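Local coordinates for ATP-dependent CLP protease, putative (PDB 2F6I), which is probably an ATP-dependent serine protease of the ClpP (peptidase S14) family that hydrolyses proteins to small peptides, represented here by its catalytic domain, at residues R40-I48 with N67-P78. Numbering follows the deposited sequence.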
loop_
_atom_site.group_PDB
_atom_site.type_symbol
_atom_site.label_atom_id
_atom_site.label_comp_id
_atom_site.label_asym_id
_atom_site.label_seq_id
_atom_site.Cartn_x
_atom_site.Cartn_y
_atom_site.Cartn_z
ATOM N N ARG C 40 31.152 23.573 24.575
ATOM C CA ARG C 40 30.793 22.574 25.574
ATOM C C ARG C 40 29.295 22.513 25.831
ATOM O O ARG C 40 28.861 22.104 26.908
ATOM C CB ARG C 40 31.512 22.867 26.889
ATOM C CG ARG C 40 33.014 22.930 26.771
ATOM C CD ARG C 40 33.650 22.097 27.862
ATOM N NE ARG C 40 34.616 21.171 27.295
ATOM C CZ ARG C 40 34.932 20.001 27.830
ATOM N NH1 ARG C 40 34.358 19.601 28.954
ATOM N NH2 ARG C 40 35.821 19.225 27.232
ATOM N N ILE C 41 28.503 22.909 24.845
ATOM C CA ILE C 41 27.056 22.898 24.994
ATOM C C ILE C 41 26.416 21.881 24.052
ATOM O O ILE C 41 26.601 21.933 22.841
ATOM C CB ILE C 41 26.489 24.310 24.742
ATOM C CG1 ILE C 41 27.119 25.284 25.743
ATOM C CG2 ILE C 41 24.973 24.305 24.876
ATOM C CD1 ILE C 41 26.693 26.727 25.580
ATOM N N ILE C 42 25.666 20.949 24.629
ATOM C CA ILE C 42 25.010 19.897 23.863
ATOM C C ILE C 42 23.499 19.901 24.043
ATOM O O ILE C 42 22.983 20.317 25.082
ATOM C CB ILE C 42 25.533 18.503 24.281
ATOM C CG1 ILE C 42 27.007 18.366 23.914
ATOM C CG2 ILE C 42 24.716 17.406 23.606
ATOM C CD1 ILE C 42 27.601 17.031 24.310
ATOM N N TYR C 43 22.796 19.423 23.022
ATOM C CA TYR C 43 21.346 19.342 23.066
ATOM C C TYR C 43 20.877 17.894 23.027
ATOM O O TYR C 43 21.319 17.107 22.193
ATOM C CB TYR C 43 20.716 20.089 21.888
ATOM C CG TYR C 43 20.885 21.587 21.924
ATOM C CD1 TYR C 43 22.128 22.174 21.709
ATOM C CD2 TYR C 43 19.793 22.421 22.166
ATOM C CE1 TYR C 43 22.282 23.556 21.731
ATOM C CE2 TYR C 43 19.937 23.803 22.192
ATOM C CZ TYR C 43 21.183 24.363 21.974
ATOM O OH TYR C 43 21.333 25.730 22.001
ATOM N N LEU C 44 19.995 17.548 23.955
ATOM C CA LEU C 44 19.410 16.219 24.017
ATOM C C LEU C 44 17.937 16.534 23.817
ATOM O O LEU C 44 17.143 16.490 24.754
ATOM C CB LEU C 44 19.649 15.578 25.387
ATOM C CG LEU C 44 18.974 14.226 25.649
ATOM C CD1 LEU C 44 19.329 13.245 24.552
ATOM C CD2 LEU C 44 19.412 13.688 27.004
ATOM N N THR C 45 17.590 16.884 22.582
ATOM C CA THR C 45 16.223 17.256 22.247
ATOM C C THR C 45 15.519 16.269 21.327
ATOM O O THR C 45 14.552 16.620 20.653
ATOM C CB THR C 45 16.189 18.657 21.602
ATOM O OG1 THR C 45 17.084 18.692 20.482
ATOM C CG2 THR C 45 16.611 19.715 22.615
ATOM N N ASP C 46 16.005 15.034 21.310
ATOM C CA ASP C 46 15.420 13.983 20.486
ATOM C C ASP C 46 15.030 12.822 21.379
ATOM O O ASP C 46 15.303 12.832 22.576
ATOM C CB ASP C 46 16.434 13.476 19.457
ATOM C CG ASP C 46 16.037 13.805 18.032
ATOM O OD1 ASP C 46 14.846 13.636 17.689
ATOM O OD2 ASP C 46 16.923 14.218 17.250
ATOM N N GLU C 47 14.383 11.823 20.794
ATOM C CA GLU C 47 14.004 10.636 21.543
ATOM C C GLU C 47 15.307 9.918 21.848
ATOM O O GLU C 47 16.284 10.064 21.114
ATOM C CB GLU C 47 13.113 9.734 20.691
ATOM C CG GLU C 47 11.680 10.215 20.560
ATOM C CD GLU C 47 10.932 9.517 19.440
ATOM O OE1 GLU C 47 11.137 8.299 19.249
ATOM O OE2 GLU C 47 10.130 10.187 18.757
ATOM N N ILE C 48 15.340 9.159 22.934
ATOM C CA ILE C 48 16.550 8.432 23.273
ATOM C C ILE C 48 16.484 7.055 22.640
ATOM O O ILE C 48 15.729 6.189 23.079
ATOM C CB ILE C 48 16.729 8.290 24.798
ATOM C CG1 ILE C 48 16.969 9.671 25.415
ATOM C CG2 ILE C 48 17.903 7.359 25.102
ATOM C CD1 ILE C 48 17.181 9.648 26.909
ATOM N N ASN C 67 39.284 18.798 27.231
ATOM C CA ASN C 67 39.620 19.255 28.573
ATOM C C ASN C 67 38.556 18.701 29.511
ATOM O O ASN C 67 37.712 17.910 29.093
ATOM C CB ASN C 67 39.649 20.782 28.649
ATOM C CG ASN C 67 38.340 21.411 28.228
ATOM O OD1 ASN C 67 38.202 21.885 27.102
ATOM N ND2 ASN C 67 37.367 21.410 29.130
ATOM N N HIS C 68 38.584 19.106 30.773
ATOM C CA HIS C 68 37.605 18.602 31.726
ATOM C C HIS C 68 36.725 19.678 32.335
ATOM O O HIS C 68 36.261 19.545 33.467
ATOM C CB HIS C 68 38.311 17.818 32.833
ATOM C CG HIS C 68 39.002 16.581 32.346
ATOM N ND1 HIS C 68 39.806 15.807 33.156
ATOM C CD2 HIS C 68 39.005 15.981 31.132
ATOM C CE1 HIS C 68 40.274 14.787 32.462
ATOM N NE2 HIS C 68 39.804 14.868 31.231
ATOM N N ASN C 69 36.490 20.746 31.582
ATOM C CA ASN C 69 35.639 21.821 32.067
ATOM C C ASN C 69 34.194 21.342 32.035
ATOM O O ASN C 69 33.900 20.260 31.529
ATOM C CB ASN C 69 35.796 23.072 31.197
ATOM C CG ASN C 69 37.219 23.594 31.186
ATOM O OD1 ASN C 69 37.881 23.649 32.224
ATOM N ND2 ASN C 69 37.695 23.991 30.011
ATOM N N ASP C 70 33.291 22.149 32.575
ATOM C CA ASP C 70 31.881 21.789 32.613
ATOM C C ASP C 70 31.212 21.678 31.244
ATOM O O ASP C 70 31.436 22.495 30.350
ATOM C CB ASP C 70 31.117 22.796 33.479
ATOM C CG ASP C 70 31.302 22.547 34.965
ATOM O OD1 ASP C 70 32.420 22.165 35.373
ATOM O OD2 ASP C 70 30.330 22.742 35.725
ATOM N N ILE C 71 30.392 20.642 31.101
ATOM C CA ILE C 71 29.635 20.396 29.882
ATOM C C ILE C 71 28.173 20.696 30.212
ATOM O O ILE C 71 27.639 20.187 31.201
ATOM C CB ILE C 71 29.747 18.920 29.433
ATOM C CG1 ILE C 71 31.188 18.598 29.040
ATOM C CG2 ILE C 71 28.803 18.657 28.268
ATOM C CD1 ILE C 71 31.412 17.140 28.681
ATOM N N LYS C 72 27.534 21.532 29.399
ATOM C CA LYS C 72 26.134 21.875 29.617
ATOM C C LYS C 72 25.248 21.120 28.630
ATOM O O LYS C 72 25.529 21.085 27.428
ATOM C CB LYS C 72 25.912 23.377 29.446
ATOM C CG LYS C 72 24.463 23.791 29.637
ATOM C CD LYS C 72 24.222 25.250 29.270
ATOM C CE LYS C 72 24.907 26.202 30.234
ATOM N NZ LYS C 72 24.581 27.618 29.898
ATOM N N ILE C 73 24.175 20.523 29.141
ATOM C CA ILE C 73 23.255 19.767 28.302
ATOM C C ILE C 73 21.802 20.212 28.453
ATOM O O ILE C 73 21.211 20.081 29.528
ATOM C CB ILE C 73 23.331 18.254 28.617
ATOM C CG1 ILE C 73 24.740 17.734 28.326
ATOM C CG2 ILE C 73 22.305 17.490 27.788
ATOM C CD1 ILE C 73 24.901 16.243 28.534
ATOM N N TYR C 74 21.230 20.746 27.376
ATOM C CA TYR C 74 19.832 21.162 27.394
ATOM C C TYR C 74 19.031 19.891 27.132
ATOM O O TYR C 74 19.361 19.129 26.224
ATOM C CB TYR C 74 19.544 22.188 26.296
ATOM C CG TYR C 74 20.164 23.549 26.526
ATOM C CD1 TYR C 74 21.240 23.985 25.754
ATOM C CD2 TYR C 74 19.667 24.407 27.508
ATOM C CE1 TYR C 74 21.806 25.244 25.950
ATOM C CE2 TYR C 74 20.227 25.671 27.714
ATOM C CZ TYR C 74 21.296 26.081 26.929
ATOM O OH TYR C 74 21.854 27.326 27.117
ATOM N N ILE C 75 17.990 19.658 27.924
ATOM C CA ILE C 75 17.188 18.456 27.756
ATOM C C ILE C 75 15.711 18.730 27.508
ATOM O O ILE C 75 15.052 19.426 28.282
ATOM C CB ILE C 75 17.314 17.531 28.984
ATOM C CG1 ILE C 75 18.790 17.246 29.272
ATOM C CG2 ILE C 75 16.572 16.224 28.731
ATOM C CD1 ILE C 75 19.023 16.444 30.545
ATOM N N ASN C 76 15.209 18.155 26.419
ATOM C CA ASN C 76 13.817 18.265 25.993
ATOM C C ASN C 76 13.586 16.955 25.253
ATOM O O ASN C 76 13.671 16.902 24.030
ATOM C CB ASN C 76 13.646 19.450 25.034
ATOM C CG ASN C 76 12.205 19.644 24.583
ATOM O OD1 ASN C 76 11.313 18.878 24.950
ATOM N ND2 ASN C 76 11.975 20.677 23.782
ATOM N N SER C 77 13.310 15.894 26.006
ATOM C CA SER C 77 13.126 14.572 25.423
ATOM C C SER C 77 12.094 13.720 26.151
ATOM O O SER C 77 12.010 13.744 27.376
ATOM C CB SER C 77 14.472 13.839 25.413
ATOM O OG SER C 77 14.319 12.458 25.135
ATOM N N PRO C 78 11.296 12.949 25.398
ATOM C CA PRO C 78 10.266 12.082 25.975
ATOM C C PRO C 78 10.880 10.760 26.419
ATOM O O PRO C 78 10.174 9.834 26.813
ATOM C CB PRO C 78 9.300 11.895 24.816
ATOM C CG PRO C 78 10.241 11.804 23.652
ATOM C CD PRO C 78 11.217 12.942 23.924
#
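The hydroxyl of S77 is held from two directions: OG donates to D46 O at 2.8 Å, meeting that carbonyl 26° out of its plane, and accepts a hydrogen bond from G79 N. A chi1 of 167° swings OG away from the serine's own backbone N and toward the 45-48 loop, tying these residues to S77 of the neighbouring segment. N-terminal to them, strands 41-44 and 71-77 run parallel, joined by five backbone hydrogen bonds from K72 N to R40 O through N76 N to L44 O, the latter 3.0 Å long and almost straight at N-H. On one face of the sheet Y43 and Y74 lie alongside each other; Y74 CD1 sits over the Y43 ring, offset toward its rim, with the planes inclined at 38°. I41 CG2 reaches Y74 CE1, 3.5 Å away, and L61 of the second subunit packs against Y43 and Y74. The other face is aliphatic: L44 CB meets I73 CG2 at 4.1 Å and L44 CD2 approaches I75 CG2, while helix 50-66 packs against I42 and helix 109-116 against L44 and I75. Beyond the opposite end of the pairing, R40 extends its guanidinium toward residues 67-70; its NH1 is hydrogen-bonded to S97 OG, outside both segments, and D70 O lies near the guanidinium plane. Strands 41-44 and 71-77, linked through helix 50-66, form a beta-alpha-beta crossover at the edge of this chain's parallel sheet in the ClpP fold.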